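Putative poly(3-hydroxybutyrate) depolymerase LpqC (Bordetella parapertussis 12822, PDB 3D0K) probably hydrolyses ester bonds, perhaps those of poly(3-hydroxybutyrate), as a serine hydrolase of the alpha/beta-hydrolase type. Local coordinates at residues N43-Y48 with F73-A78; W119-V124 with V154-S159; F186-D191 with E227-R232; D198-L203 with A253-P258; C280-L283 with G287-P290. All blocks are in the same frame, centred on the assembly; numbering follows the deposited sequence. Where two conformers were deposited one is given.

Overall arrangement
Contact 2, where the start of helix 122-133 meets helix 149-160, has its centre about 8 Å from the chain's, nearest of the five. A GxSxG turn with S148 precedes helix 149-160, consistent with the nucleophile elbow of an alpha/beta hydrolase; S148, H271 and D216 are placed as in a charge relay and probably form the catalytic triad. Contacts 3 and 4 both touch contact 2, their centres about 17 and 19 Å from its centre and about 20 Å apart. F186 CZ packs on Y121 OH, L203 on S159, and L190 on L200 joins contacts 3 and 4. Contact 1 lies across the chain's centre from both, 35 and 36 Å away between centres, and meets contact 5 through W74 and A77 against A281.

Contact 1: residues N43-Y48 with F73-A78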
# COMPACT_ATOMS: atom_id res chain seq x y z
N ASN A 43 -10.37 -9.49 -1.36
CA ASN A 43 -11.64 -9.01 -0.80
C ASN A 43 -11.99 -7.79 -1.61
O ASN A 43 -11.29 -6.79 -1.61
CB ASN A 43 -11.52 -8.70 0.70
CG ASN A 43 -11.49 -9.96 1.52
OD1 ASN A 43 -12.50 -10.68 1.55
ND2 ASN A 43 -10.31 -10.28 2.13
N THR A 44 -13.07 -7.91 -2.38
CA THR A 44 -13.37 -6.92 -3.40
C THR A 44 -14.70 -6.21 -3.14
O THR A 44 -15.59 -6.75 -2.43
CB THR A 44 -13.42 -7.58 -4.80
OG1 THR A 44 -14.50 -8.55 -4.84
CG2 THR A 44 -12.09 -8.22 -5.10
N TYR A 45 -14.85 -5.03 -3.73
CA TYR A 45 -16.18 -4.41 -3.81
C TYR A 45 -16.35 -3.79 -5.17
O TYR A 45 -15.50 -3.00 -5.63
CB TYR A 45 -16.39 -3.36 -2.73
CG TYR A 45 -17.74 -2.73 -2.82
CD1 TYR A 45 -18.87 -3.44 -2.42
CD2 TYR A 45 -17.88 -1.41 -3.26
CE1 TYR A 45 -20.16 -2.84 -2.50
CE2 TYR A 45 -19.16 -0.80 -3.35
CZ TYR A 45 -20.29 -1.52 -2.99
OH TYR A 45 -21.52 -0.90 -3.07
N ARG A 46 -17.47 -4.11 -5.80
CA ARG A 46 -17.83 -3.48 -7.04
C ARG A 46 -19.16 -2.76 -6.88
O ARG A 46 -20.17 -3.38 -6.53
CB ARG A 46 -17.94 -4.52 -8.17
CG ARG A 46 -18.42 -3.89 -9.46
CD ARG A 46 -18.40 -4.92 -10.57
NE ARG A 46 -18.94 -4.28 -11.77
CZ ARG A 46 -18.50 -4.53 -12.98
NH1 ARG A 46 -19.01 -3.87 -14.00
NH2 ARG A 46 -17.53 -5.44 -13.17
N PRO A 47 -19.18 -1.42 -7.07
CA PRO A 47 -20.46 -0.67 -6.92
C PRO A 47 -21.38 -0.89 -8.11
O PRO A 47 -20.92 -1.21 -9.21
CB PRO A 47 -20.03 0.81 -6.93
CG PRO A 47 -18.73 0.82 -7.62
CD PRO A 47 -18.04 -0.56 -7.41
N TYR A 48 -22.68 -0.65 -7.92
CA TYR A 48 -23.54 -0.55 -9.09
C TYR A 48 -23.05 0.62 -9.94
O TYR A 48 -22.62 1.63 -9.41
CB TYR A 48 -24.98 -0.34 -8.70
CG TYR A 48 -25.54 -1.56 -8.03
CD1 TYR A 48 -25.83 -2.70 -8.77
CD2 TYR A 48 -25.82 -1.56 -6.68
CE1 TYR A 48 -26.38 -3.85 -8.18
CE2 TYR A 48 -26.37 -2.70 -6.06
CZ TYR A 48 -26.64 -3.83 -6.83
OH TYR A 48 -27.16 -4.94 -6.24
N PHE A 73 -14.37 -0.31 4.46
CA PHE A 73 -14.12 1.13 4.71
C PHE A 73 -14.24 1.96 3.45
O PHE A 73 -14.61 3.14 3.53
CB PHE A 73 -12.69 1.38 5.23
CG PHE A 73 -12.37 0.71 6.51
CD1 PHE A 73 -13.37 0.32 7.39
CD2 PHE A 73 -11.02 0.47 6.84
CE1 PHE A 73 -13.04 -0.33 8.63
CE2 PHE A 73 -10.66 -0.16 8.07
CZ PHE A 73 -11.69 -0.57 8.95
N TRP A 74 -13.93 1.37 2.29
CA TRP A 74 -13.96 2.05 1.00
C TRP A 74 -15.29 2.01 0.24
O TRP A 74 -15.41 2.62 -0.82
CB TRP A 74 -12.84 1.53 0.09
CG TRP A 74 -11.48 2.08 0.49
CD1 TRP A 74 -10.67 1.66 1.55
CD2 TRP A 74 -10.84 3.19 -0.10
NE1 TRP A 74 -9.51 2.44 1.60
CE2 TRP A 74 -9.60 3.39 0.60
CE3 TRP A 74 -11.15 4.01 -1.21
CZ2 TRP A 74 -8.70 4.39 0.23
CZ3 TRP A 74 -10.25 5.02 -1.57
CH2 TRP A 74 -9.03 5.20 -0.84
N ILE A 75 -16.28 1.28 0.76
CA ILE A 75 -17.60 1.21 0.11
C ILE A 75 -18.28 2.58 -0.18
O ILE A 75 -18.71 2.84 -1.32
CB ILE A 75 -18.54 0.20 0.79
CG1 ILE A 75 -18.03 -1.25 0.51
CG2 ILE A 75 -20.01 0.37 0.27
CD1 ILE A 75 -18.76 -2.32 1.40
N PRO A 76 -18.40 3.45 0.83
CA PRO A 76 -19.08 4.71 0.51
C PRO A 76 -18.40 5.53 -0.59
O PRO A 76 -19.08 6.04 -1.48
CB PRO A 76 -19.07 5.45 1.87
CG PRO A 76 -18.94 4.32 2.90
CD PRO A 76 -18.00 3.37 2.25
N ALA A 77 -17.06 5.61 -0.57
CA ALA A 77 -16.33 6.28 -1.66
C ALA A 77 -16.53 5.54 -3.02
O ALA A 77 -16.65 6.20 -4.06
CB ALA A 77 -14.80 6.40 -1.29
N ALA A 78 -16.57 4.20 -3.00
CA ALA A 78 -16.74 3.41 -4.24
C ALA A 78 -18.12 3.67 -4.80
O ALA A 78 -18.29 3.79 -6.01
CB ALA A 78 -16.58 1.90 -3.97
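Y45, near the end of strand 40-46, and P47 just beyond it meet I75 and A78 of helix 75-81, which lies in the beta-alpha-beta crossover between the parallel strands 56-60 and 84-89 of the hydrolase sheet. The contact is apolar and buries 213 Å² in all. Its core is a CH-pi interaction: CG1 of I75 stands 3.6 Å from the centroid of the Y45 ring, only 11° off the ring normal, and so sits squarely over one face. CG2 of I75 reaches the far end of the same ring, 3.8 Å from Y45 CZ, so one branch covers the centre and the other the hydroxyl end. The ring's edge is used as well, since CB of A78 lies near the ring plane, 3.6 Å from Y45 CD2. Trans placement of the ring carbon CG relative to the backbone nitrogen (chi1 180°) brings Y45 off the strand to the helix, where its side chain and that of I75 cross nearly at right angles. Farther along, P47 CG touches the carbonyl oxygen of A78 at 3.4 Å. The hydroxyl of Y45 is hydrogen-bonded to D79 OD1, on the helix residue that follows A78. Y45 and A78 both pack on I85 of strand 84-89, while I75 also reaches R24 of strand 23-29 and W74 and A77 turn to A281 of helix 273-286.

Contact 2: residues W119-V124 with V154-S159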
# COMPACT_ATOMS: atom_id res chain seq x y z
N TRP A 119 8.75 -11.25 -4.63
CA TRP A 119 8.36 -10.65 -3.35
C TRP A 119 6.84 -10.51 -3.30
O TRP A 119 6.17 -10.46 -4.34
CB TRP A 119 9.04 -9.28 -3.11
CG TRP A 119 10.56 -9.30 -3.03
CD1 TRP A 119 11.40 -10.36 -3.32
CD2 TRP A 119 11.39 -8.22 -2.66
NE1 TRP A 119 12.71 -9.97 -3.14
CE2 TRP A 119 12.73 -8.67 -2.72
CE3 TRP A 119 11.14 -6.90 -2.24
CZ2 TRP A 119 13.81 -7.85 -2.40
CZ3 TRP A 119 12.23 -6.07 -1.93
CH2 TRP A 119 13.54 -6.55 -2.02
N THR A 120 6.30 -10.48 -2.07
CA THR A 120 4.84 -10.36 -1.86
C THR A 120 4.33 -9.12 -2.62
O THR A 120 3.22 -9.14 -3.20
CB THR A 120 4.51 -10.22 -0.36
OG1 THR A 120 5.31 -11.13 0.40
CG2 THR A 120 2.96 -10.50 -0.09
N TYR A 121 5.13 -8.05 -2.66
CA TYR A 121 4.72 -6.78 -3.30
C TYR A 121 4.36 -6.96 -4.77
O TYR A 121 3.50 -6.22 -5.29
CB TYR A 121 5.84 -5.75 -3.25
CG TYR A 121 6.44 -5.56 -1.84
CD1 TYR A 121 5.61 -5.57 -0.72
CD2 TYR A 121 7.82 -5.39 -1.67
CE1 TYR A 121 6.17 -5.44 0.58
CE2 TYR A 121 8.39 -5.24 -0.40
CZ TYR A 121 7.55 -5.27 0.71
OH TYR A 121 8.13 -5.07 1.97
N ALA A 122 5.08 -7.85 -5.45
CA ALA A 122 4.96 -8.06 -6.91
C ALA A 122 3.60 -8.67 -7.33
O ALA A 122 3.21 -8.63 -8.52
CB ALA A 122 6.11 -8.97 -7.42
N LEU A 123 2.91 -9.25 -6.37
CA LEU A 123 1.60 -9.83 -6.56
C LEU A 123 0.57 -8.77 -6.92
O LEU A 123 -0.39 -9.07 -7.64
CB LEU A 123 1.16 -10.55 -5.28
CG LEU A 123 1.97 -11.83 -4.99
CD1 LEU A 123 1.55 -12.39 -3.67
CD2 LEU A 123 1.72 -12.87 -6.09
N VAL A 124 0.73 -7.54 -6.43
CA VAL A 124 -0.26 -6.46 -6.78
C VAL A 124 -0.36 -6.26 -8.30
O VAL A 124 -1.45 -6.38 -8.87
CB VAL A 124 0.03 -5.13 -6.05
CG1 VAL A 124 -0.96 -3.98 -6.54
CG2 VAL A 124 -0.08 -5.36 -4.57
N VAL A 154 3.19 -0.80 1.07
CA VAL A 154 3.09 0.06 -0.10
C VAL A 154 4.41 0.81 -0.41
O VAL A 154 4.84 0.84 -1.58
CB VAL A 154 1.87 1.01 0.03
CG1 VAL A 154 1.94 2.22 -0.95
CG2 VAL A 154 0.58 0.21 -0.11
N HIS A 155 5.05 1.40 0.61
CA HIS A 155 6.30 2.17 0.31
C HIS A 155 7.46 1.25 -0.05
O HIS A 155 8.31 1.63 -0.85
CB HIS A 155 6.68 3.21 1.39
CG HIS A 155 7.31 2.64 2.63
ND1 HIS A 155 8.68 2.61 2.82
CD2 HIS A 155 6.76 2.20 3.79
CE1 HIS A 155 8.94 2.11 4.03
NE2 HIS A 155 7.79 1.81 4.61
N ARG A 156 7.42 0.02 0.45
CA ARG A 156 8.47 -0.97 0.14
C ARG A 156 8.18 -1.56 -1.25
O ARG A 156 9.10 -1.91 -1.95
CB ARG A 156 8.51 -2.07 1.18
CG ARG A 156 9.04 -1.51 2.51
CD ARG A 156 9.20 -2.55 3.59
NE ARG A 156 9.65 -1.80 4.79
CZ ARG A 156 9.25 -2.00 6.04
NH1 ARG A 156 8.41 -2.98 6.35
NH2 ARG A 156 9.71 -1.21 7.02
N LEU A 157 6.90 -1.64 -1.62
CA LEU A 157 6.51 -2.01 -2.97
C LEU A 157 7.09 -0.97 -3.95
O LEU A 157 7.73 -1.31 -4.97
CB LEU A 157 4.98 -2.09 -3.04
CG LEU A 157 4.34 -2.45 -4.40
CD1 LEU A 157 2.95 -3.03 -4.21
CD2 LEU A 157 4.30 -1.30 -5.46
N MSE A 158 6.89 0.29 -3.62
CA MSE A 158 7.43 1.40 -4.43
C MSE A 158 8.95 1.41 -4.51
O MSE A 158 9.49 1.85 -5.53
CB MSE A 158 6.86 2.76 -4.00
CG MSE A 158 5.30 2.82 -4.23
SE MSE A 158 4.73 2.41 -6.05
CE MSE A 158 5.23 4.19 -6.71
N SER A 159 9.63 0.93 -3.46
CA SER A 159 11.08 0.85 -3.46
C SER A 159 11.66 -0.28 -4.32
O SER A 159 12.85 -0.30 -4.59
CB SER A 159 11.57 0.59 -2.03
OG SER A 159 11.07 1.58 -1.16
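Y121 and L157 bring the two backbones within 5.1 Å, measured between their CA atoms, where the turn leading into helix 122-133 meets the side of helix 149-160. The turn carries a bond from A122 N to W119 O of 3.0 Å, whereas segment 154-159 is helical throughout. Such closeness lets the Y121 ring lie directly on the helix backbone: L157 N is 3.8 Å above the ring plane and over its centre, and R156 C covers the same face nearer the rim. Farther out, the Y121 OH comes to 3.1 Å from R156 CB and also touches CD of the extended arginine chain. At the root of the ring, Y121 CB meets L157 CB at 3.8 Å. L157 extends its CG trans to the backbone N (chi1 179°), which carries CD1 past the tyrosine to 3.8 Å from V124 CG2. All four residues are buried, and the polar ends of Y121 and R156 have partners: Y121 OH bonds to N102 O and R156 NE to T178, both in loops, and R156 NH1 to Q152, one turn back in the helix. With no polar bond between the segments, their cohesion is probably largely dispersive, while these outer bonds probably fix the phenol and the guanidinium.

Contact 3: residues F186-D191 with E227-R232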
# COMPACT_ATOMS: atom_id res chain seq x y z
N PHE A 186 18.06 -4.16 3.97
CA PHE A 186 16.62 -4.29 4.01
C PHE A 186 16.18 -5.18 5.20
O PHE A 186 16.82 -6.20 5.47
CB PHE A 186 16.17 -4.81 2.67
CG PHE A 186 14.69 -4.83 2.47
CD1 PHE A 186 14.05 -3.72 1.95
CD2 PHE A 186 13.93 -5.97 2.81
CE1 PHE A 186 12.64 -3.70 1.75
CE2 PHE A 186 12.52 -5.97 2.65
CZ PHE A 186 11.88 -4.85 2.08
N PRO A 187 15.08 -4.82 5.91
CA PRO A 187 14.16 -3.72 5.56
C PRO A 187 14.54 -2.33 6.14
O PRO A 187 13.78 -1.37 5.93
CB PRO A 187 12.84 -4.22 6.13
CG PRO A 187 13.26 -5.01 7.39
CD PRO A 187 14.65 -5.53 7.13
N GLU A 188 15.68 -2.19 6.83
CA GLU A 188 16.01 -0.87 7.38
C GLU A 188 16.41 0.11 6.26
O GLU A 188 16.05 1.32 6.30
CB GLU A 188 17.08 -0.91 8.50
CG GLU A 188 17.28 0.53 9.07
CD GLU A 188 18.35 0.66 10.14
OE1 GLU A 188 18.34 1.70 10.86
OE2 GLU A 188 19.20 -0.25 10.28
N GLY A 189 17.10 -0.43 5.24
CA GLY A 189 17.56 0.33 4.07
C GLY A 189 17.36 -0.52 2.83
O GLY A 189 16.61 -1.50 2.88
N LEU A 190 18.05 -0.19 1.73
CA LEU A 190 17.86 -0.87 0.46
C LEU A 190 18.97 -1.89 0.12
O LEU A 190 18.97 -2.44 -0.98
CB LEU A 190 17.77 0.16 -0.67
CG LEU A 190 16.68 1.24 -0.49
CD1 LEU A 190 16.88 2.38 -1.52
CD2 LEU A 190 15.25 0.63 -0.60
N ASP A 191 19.91 -2.12 1.05
CA ASP A 191 21.07 -2.96 0.75
C ASP A 191 20.73 -4.44 0.96
O ASP A 191 19.78 -4.75 1.68
CB ASP A 191 22.28 -2.57 1.61
CG ASP A 191 23.62 -2.87 0.93
OD1 ASP A 191 23.64 -3.08 -0.31
OD2 ASP A 191 24.67 -2.84 1.63
N GLU A 227 11.70 -2.37 17.40
CA GLU A 227 13.11 -2.72 17.19
C GLU A 227 13.99 -1.47 17.05
O GLU A 227 13.49 -0.37 16.71
CB GLU A 227 13.27 -3.63 15.97
CG GLU A 227 12.87 -5.08 16.30
CD GLU A 227 13.07 -6.06 15.12
OE1 GLU A 227 12.75 -5.69 13.95
OE2 GLU A 227 13.53 -7.21 15.38
N PRO A 228 15.31 -1.61 17.30
CA PRO A 228 16.15 -0.40 17.31
C PRO A 228 16.06 0.44 16.03
O PRO A 228 16.09 1.68 16.11
CB PRO A 228 17.56 -0.96 17.52
CG PRO A 228 17.33 -2.25 18.24
CD PRO A 228 16.11 -2.82 17.60
N ALA A 229 15.95 -0.21 14.87
CA ALA A 229 15.86 0.52 13.62
C ALA A 229 14.57 1.33 13.54
O ALA A 229 14.57 2.40 12.95
CB ALA A 229 15.98 -0.46 12.41
N ALA A 230 13.49 0.82 14.11
CA ALA A 230 12.24 1.60 14.16
C ALA A 230 12.37 2.76 15.16
O ALA A 230 12.02 3.92 14.86
CB ALA A 230 11.06 0.72 14.49
N LEU A 231 12.91 2.48 16.34
CA LEU A 231 13.06 3.53 17.39
C LEU A 231 13.87 4.74 16.94
O LEU A 231 13.48 5.87 17.23
CB LEU A 231 13.66 2.91 18.65
CG LEU A 231 12.77 1.88 19.34
CD1 LEU A 231 13.58 1.19 20.48
CD2 LEU A 231 11.49 2.57 19.87
N ARG A 232 14.97 4.49 16.19
CA ARG A 232 15.81 5.54 15.62
C ARG A 232 15.06 6.53 14.73
O ARG A 232 15.47 7.68 14.60
CB ARG A 232 16.97 4.90 14.79
CG ARG A 232 18.09 4.35 15.66
CD ARG A 232 19.35 3.96 14.90
NE ARG A 232 19.18 2.78 14.06
CZ ARG A 232 19.33 1.51 14.46
NH1 ARG A 232 19.61 1.20 15.71
NH2 ARG A 232 19.17 0.54 13.59
O HOH W 1 16.10 3.46 11.04
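E188 and R232 form a salt bridge across this surface contact, with NH2 of R232 3.1 Å from OE1 of E188 and a nearly straight N-H...O angle of 165°. The fit is uneven. The carboxylate oxygen lies in the guanidinium plane, but the arginine reaches it from 36° out of the carboxylate plane, and the second bond, from R232 NE to the same OE1, is weak at 3.5 Å. Water 1 also grips this oxygen, donating to E188 OE1 at 2.9 Å and to A229 O at 2.7 Å, so OE1 is tied to both the arginine and the helix backbone. Over the carboxylate face, on the side the arginine comes from, A229 CB touches E188 CD at 3.5 Å. A fully extended glutamate chain (chi1 -176°) carries the acid this far, while R232 bends at chi3 and folds its guanidinium face over A229 CA. One step outward, F186 N to D191 O at 2.9 Å closes the loop that holds E188, and the backbone of E188 is bonded to L179. On the other side, E227 takes the N-cap position of the short helix 228-231. This is a solvent-side salt bridge that ties the loop between strand 168-172 and helix 197-205 to helix 228-231, in the excursion between strand 209-213 and helix 237-255.

Contact 4: residues D198-L203 with A253-P258; sequences DHLARL and AQRGLP
L200 and A201 of helix 197-205 pack against R255 at the end of helix 237-255 and L257 just after it, a small peripheral contact of 160 Å² between a helix and the C-terminal turn of another in the hydrolase fold. G256 ends the second helix in a Schellman motif, its positive phi of 66° turning the chain so that L257 follows with its side chain toward A201. There L257 CD1 lies 3.9 Å from A201 CB. The other half is a methyl on a flat cation: L200 CD2 stands 3.2 Å above the guanidinium plane of R255, displaced toward its rim, and is 3.4 Å from both R255 CZ and R255 NH2. L200 reaches it with CG trans to the backbone nitrogen (chi1 -177°), crossing the extended arginine chain at about a right angle. Water 2 is the polar link, donating to A201 O at 2.9 Å and to P258 O at 2.8 Å. The polar partners of R255 lie outside these segments, NE in a salt bridge to E197 OE2 and NH1 bonded to A251 O; L200 also touches L190. The guanidinium thus offers a flat face to the leucine while its N-H groups serve E197 and the carbonyl of A251, and the acid would probably help to offset its charge.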
# COMPACT_ATOMS: atom_id res chain seq x y z
N ASP A 198 19.06 2.86 -9.68
CA ASP A 198 17.88 3.13 -10.50
C ASP A 198 16.57 2.93 -9.74
O ASP A 198 15.62 3.71 -9.94
CB ASP A 198 17.88 2.28 -11.79
CG ASP A 198 18.97 2.72 -12.79
OD1 ASP A 198 19.16 2.04 -13.85
OD2 ASP A 198 19.64 3.76 -12.53
N HIS A 199 16.49 1.90 -8.88
CA HIS A 199 15.26 1.69 -8.09
C HIS A 199 15.06 2.90 -7.18
O HIS A 199 13.95 3.42 -7.05
CB HIS A 199 15.32 0.43 -7.19
CG HIS A 199 15.11 -0.85 -7.94
ND1 HIS A 199 16.15 -1.69 -8.29
CD2 HIS A 199 13.99 -1.41 -8.44
CE1 HIS A 199 15.67 -2.72 -8.96
NE2 HIS A 199 14.36 -2.57 -9.08
N LEU A 200 16.15 3.31 -6.55
CA LEU A 200 16.14 4.46 -5.68
C LEU A 200 15.74 5.76 -6.41
O LEU A 200 14.92 6.54 -5.89
CB LEU A 200 17.51 4.63 -4.97
CG LEU A 200 17.51 5.81 -3.97
CD1 LEU A 200 16.35 5.80 -2.95
CD2 LEU A 200 18.83 5.91 -3.22
N ALA A 201 16.32 6.01 -7.58
CA ALA A 201 15.97 7.21 -8.35
C ALA A 201 14.48 7.19 -8.68
O ALA A 201 13.79 8.20 -8.53
CB ALA A 201 16.80 7.30 -9.64
N ARG A 202 13.97 6.04 -9.12
CA ARG A 202 12.55 5.95 -9.49
C ARG A 202 11.64 6.15 -8.27
O ARG A 202 10.59 6.86 -8.36
CB ARG A 202 12.23 4.60 -10.09
CG ARG A 202 12.89 4.33 -11.43
CD ARG A 202 12.68 2.85 -11.65
NE ARG A 202 13.70 2.15 -12.42
CZ ARG A 202 14.00 2.43 -13.69
NH1 ARG A 202 13.39 3.43 -14.33
NH2 ARG A 202 14.95 1.72 -14.30
N LEU A 203 12.05 5.56 -7.14
CA LEU A 203 11.31 5.78 -5.86
C LEU A 203 11.21 7.25 -5.51
O LEU A 203 10.11 7.78 -5.19
CB LEU A 203 11.99 5.00 -4.72
CG LEU A 203 11.52 5.26 -3.29
CD1 LEU A 203 10.07 4.77 -3.12
CD2 LEU A 203 12.49 4.67 -2.28
N ALA A 253 18.52 15.15 -2.88
CA ALA A 253 19.41 16.32 -3.02
C ALA A 253 20.89 15.94 -3.10
O ALA A 253 21.66 16.62 -3.81
CB ALA A 253 19.20 17.32 -1.88
N GLN A 254 21.29 14.89 -2.38
CA GLN A 254 22.70 14.46 -2.42
C GLN A 254 23.05 13.89 -3.80
O GLN A 254 24.23 13.84 -4.20
CB GLN A 254 22.98 13.43 -1.32
CG GLN A 254 22.98 14.02 0.10
CD GLN A 254 22.72 12.99 1.18
OE1 GLN A 254 22.54 11.82 0.90
NE2 GLN A 254 22.68 13.45 2.43
N ARG A 255 22.01 13.51 -4.53
CA ARG A 255 22.15 12.93 -5.84
C ARG A 255 21.82 13.87 -6.98
O ARG A 255 21.96 13.48 -8.14
CB ARG A 255 21.31 11.65 -5.93
CG ARG A 255 21.86 10.49 -5.04
CD ARG A 255 20.87 9.31 -5.00
NE ARG A 255 21.40 8.15 -4.27
CZ ARG A 255 21.41 8.07 -2.94
NH1 ARG A 255 20.95 9.09 -2.24
NH2 ARG A 255 21.89 6.99 -2.33
N GLY A 256 21.30 15.05 -6.66
CA GLY A 256 20.83 16.01 -7.65
C GLY A 256 19.63 15.50 -8.42
O GLY A 256 19.42 15.91 -9.56
N LEU A 257 18.84 14.62 -7.79
CA LEU A 257 17.66 13.98 -8.40
C LEU A 257 16.35 14.73 -8.16
O LEU A 257 16.21 15.37 -7.12
CB LEU A 257 17.46 12.52 -7.92
CG LEU A 257 18.48 11.51 -8.45
CD1 LEU A 257 18.41 10.23 -7.65
CD2 LEU A 257 18.39 11.23 -9.99
N PRO A 258 15.41 14.63 -9.13
CA PRO A 258 14.04 15.12 -8.81
C PRO A 258 13.38 14.35 -7.63
O PRO A 258 13.61 13.12 -7.46
CB PRO A 258 13.25 14.93 -10.11
CG PRO A 258 14.11 14.12 -11.04
CD PRO A 258 15.54 14.07 -10.50
O HOH W 2 14.58 10.95 -8.86

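Contact 5: residues C280-L283 with G287-P290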
# COMPACT_ATOMS: atom_id res chain seq x y z
N CYS A 280 -8.13 9.73 2.48
CA CYS A 280 -7.44 9.43 1.22
C CYS A 280 -8.36 9.50 -0.01
O CYS A 280 -7.95 10.02 -1.05
CB CYS A 280 -6.76 8.05 1.32
SG CYS A 280 -5.65 7.80 -0.11
N ALA A 281 -9.57 8.96 0.14
CA ALA A 281 -10.61 8.99 -0.89
C ALA A 281 -11.00 10.41 -1.18
O ALA A 281 -11.21 10.76 -2.34
CB ALA A 281 -11.80 8.21 -0.44
N SER A 282 -11.11 11.23 -0.12
CA SER A 282 -11.44 12.64 -0.29
C SER A 282 -10.33 13.38 -1.07
O SER A 282 -10.62 14.18 -1.95
CB SER A 282 -11.65 13.32 1.08
OG SER A 282 -12.02 14.70 0.90
N LEU A 283 -9.08 13.12 -0.74
CA LEU A 283 -7.98 13.81 -1.36
C LEU A 283 -7.89 13.41 -2.85
O LEU A 283 -7.69 14.28 -3.71
CB LEU A 283 -6.67 13.48 -0.63
CG LEU A 283 -6.47 14.19 0.69
CD1 LEU A 283 -5.36 13.43 1.47
CD2 LEU A 283 -6.20 15.73 0.47
N GLY A 287 -10.64 15.86 -4.37
CA GLY A 287 -9.59 16.85 -4.52
C GLY A 287 -9.43 17.77 -3.33
O GLY A 287 -9.06 18.92 -3.48
N ARG A 288 -9.73 17.28 -2.14
CA ARG A 288 -9.78 18.16 -0.99
C ARG A 288 -9.55 17.39 0.30
O ARG A 288 -9.82 16.19 0.39
CB ARG A 288 -11.13 18.85 -0.96
CG ARG A 288 -12.30 17.93 -0.63
CD ARG A 288 -13.59 18.65 -0.93
NE ARG A 288 -13.84 19.65 0.09
CZ ARG A 288 -14.47 19.42 1.23
NH1 ARG A 288 -14.64 20.40 2.10
NH2 ARG A 288 -14.93 18.21 1.51
N MSE A 289 -9.06 18.09 1.29
CA MSE A 289 -9.06 17.59 2.63
C MSE A 289 -10.46 17.81 3.24
O MSE A 289 -11.07 18.91 3.06
CB MSE A 289 -7.94 18.29 3.42
CG MSE A 289 -7.84 17.96 4.87
SE MSE A 289 -6.96 16.20 5.14
CE MSE A 289 -5.60 16.35 3.85
N PRO A 290 -11.02 16.79 3.91
CA PRO A 290 -12.30 17.07 4.61
C PRO A 290 -12.17 18.25 5.58
O PRO A 290 -11.07 18.51 6.10
CB PRO A 290 -12.57 15.77 5.38
CG PRO A 290 -11.86 14.73 4.63
CD PRO A 290 -10.60 15.40 4.10
O HOH W 3 -14.53 15.62 0.57
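S282 OG is gripped from two directions: it donates to R288 O at 2.7 Å, and it accepts from water 3, also at 2.7 Å. Water 3 passes the link on, accepting from R288 NH2 at 2.8 Å in the plane of the guanidinium, so a serine hydroxyl, a water and an arginine form one chain. The serine puts its oxygen there by holding OG trans to the backbone N (chi1 -178°), which also leaves CB and OG against the ring of P290, where OG is 3.6 Å from P290 CD. A second bond runs the opposite way: R288 N donates to S282 O at 3.2 Å, nearly straight at 172°. Its donor stands above the carbonyl plane, and so does the serine hydroxyl at R288 O, so neither bond follows a lone pair. Between them the two bonds pair S282 with R288 reciprocally, and this pairing holds the chain where it doubles back on the last turn of helix 273-286, which follows the edge strand 262-266 of the sheet. G287, first to leave the helix and with a positive phi of 67°, makes the turn and brings its CA within 3.3 Å of L283 O in a CA-H...O contact. From there the segment heads for helix 292-298. On the apolar side, L283 and the selenomethionine M289 run in parallel, and L283 CD2 is 3.5 Å from M289 CE, a close squeeze for two methyl carbons. Both side chains also rest on Q264 of strand 262-266, and L283 and C280 reach L211 of strand 209-213.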